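Chemotaxis signal transduction protein (Thermoanaerobacter tengcongensis, PDB 2QDL) probably acts as a CheW scaffolding protein that couples chemoreceptors to the histidine kinase CheA in bacterial chemotaxis signalling. Local coordinates at residues Thr41-Pro44 / Glu45-Glu48. Sequence-based numbering, arbitrary orientation.
Sequences TKIP and ETPE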
loop_
_atom_site.group_PDB
_atom_site.type_symbol
_atom_site.label_atom_id
_atom_site.label_comp_id
_atom_site.label_asym_id
_atom_site.label_seq_id
_atom_site.Cartn_x
_atom_site.Cartn_y
_atom_site.Cartn_z
ATOM N N THR A 41 9.757 15.598 -0.198
ATOM C CA THR A 41 10.116 16.728 -1.020
ATOM C C THR A 41 9.334 16.612 -2.306
ATOM O O THR A 41 9.475 15.637 -3.056
ATOM C CB THR A 41 11.641 16.798 -1.295
ATOM O OG1 THR A 41 12.351 16.719 -0.052
ATOM C CG2 THR A 41 12.003 18.114 -1.999
ATOM N N LYS A 42 8.501 17.614 -2.548
ATOM C CA LYS A 42 7.685 17.645 -3.741
ATOM C C LYS A 42 8.570 17.840 -4.964
ATOM O O LYS A 42 9.498 18.651 -4.949
ATOM C CB LYS A 42 6.623 18.744 -3.649
ATOM C CG LYS A 42 5.656 18.559 -2.462
ATOM C CD LYS A 42 4.632 19.695 -2.411
ATOM C CE LYS A 42 3.555 19.436 -1.366
ATOM N NZ LYS A 42 2.476 20.473 -1.466
ATOM N N ILE A 43 8.275 17.082 -6.008
ATOM C CA ILE A 43 9.030 17.140 -7.253
ATOM C C ILE A 43 8.181 17.796 -8.352
ATOM O O ILE A 43 7.081 17.305 -8.640
ATOM C CB ILE A 43 9.452 15.735 -7.704
ATOM C CG1 ILE A 43 10.223 15.007 -6.589
ATOM C CG2 ILE A 43 10.227 15.796 -9.043
ATOM C CD1 ILE A 43 11.506 15.681 -6.087
ATOM N N PRO A 44 8.694 18.889 -8.978
ATOM C CA PRO A 44 7.941 19.609 -10.021
ATOM C C PRO A 44 7.612 18.700 -11.198
ATOM O O PRO A 44 8.338 17.749 -11.460
ATOM C CB PRO A 44 8.914 20.716 -10.475
ATOM C CG PRO A 44 9.905 20.880 -9.343
ATOM C CD PRO A 44 10.028 19.486 -8.752
ATOM N N GLU A 45 6.512 18.987 -11.890
ATOM C CA GLU A 45 6.153 18.297 -13.142
ATOM C C GLU A 45 5.780 16.837 -12.975
ATOM O O GLU A 45 5.897 16.059 -13.921
ATOM C CB GLU A 45 7.276 18.408 -14.189
ATOM C CG GLU A 45 7.925 19.786 -14.332
ATOM C CD GLU A 45 7.129 20.714 -15.223
ATOM O OE1 GLU A 45 7.501 20.863 -16.422
ATOM O OE2 GLU A 45 6.127 21.291 -14.724
ATOM N N THR A 46 5.346 16.441 -11.778
ATOM C CA THR A 46 4.845 15.075 -11.570
ATOM C C THR A 46 3.331 15.088 -11.364
ATOM O O THR A 46 2.770 16.107 -10.948
ATOM C CB THR A 46 5.517 14.368 -10.358
ATOM O OG1 THR A 46 5.276 15.104 -9.153
ATOM C CG2 THR A 46 6.988 14.217 -10.574
ATOM N N PRO A 47 2.661 13.943 -11.618
ATOM C CA PRO A 47 1.248 13.834 -11.267
ATOM C C PRO A 47 1.017 14.166 -9.796
ATOM O O PRO A 47 1.884 13.923 -8.937
ATOM C CB PRO A 47 0.941 12.357 -11.516
ATOM C CG PRO A 47 1.931 11.933 -12.533
ATOM C CD PRO A 47 3.171 12.706 -12.239
ATOM N N GLU A 48 -0.150 14.718 -9.517
ATOM C CA GLU A 48 -0.542 15.066 -8.157
ATOM C C GLU A 48 -0.442 13.904 -7.162
ATOM O O GLU A 48 -0.130 14.125 -6.003
ATOM C CB GLU A 48 -1.972 15.632 -8.149
ATOM C CG GLU A 48 -2.116 16.971 -8.866
ATOM C CD GLU A 48 -2.219 16.861 -10.406
ATOM O OE1 GLU A 48 -2.146 15.721 -10.967
ATOM O OE2 GLU A 48 -2.374 17.938 -11.055
HETATM O O HOH W 1 6.179 15.319 -6.539
#
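Thr46 folds back over Ile43 and meets it in two ways at once, through a methyl group and through a hydroxyl. CG2 of Thr46 lies 3.9 Å from CG2 of Ile43, an aliphatic contact between two branched side chains that run at a slant to each other. The hydroxyl works through a water: the backbone N of Ile43 donates to the water at 2.8 Å, and that water donates to Thr46 OG1, also at 2.8 Å. Thr46 OG1 also comes within 2.9 Å of Ile43 O. Both approaches depend on one torsion, since chi1 of 60° sets OG1 between the backbone N and carbonyl carbon of Thr46 and leaves CG2 anti to that carbon. A valine here would probably leave the bridging water without its side-chain acceptor, so that the water-mediated link to the Ile43 amide would be lost.

The backbone supplies the closeness. Pro44 and Glu45 occupy the two central positions of a type II beta turn, with Pro44 extended and Glu45 at a positive phi of 68°, and the CA atoms of Ile43 and Thr46 end 6.4 Å apart. This exposed turn belongs to the connection between strands 33-36 and 50-56 of the CheW-like domain. Ile43 packs on Ile53 of strand 50-56, to which Thr41 is hydrogen-bonded through the backbone, while Thr46 touches Met152 and Leu153 near the modelled C-terminal end.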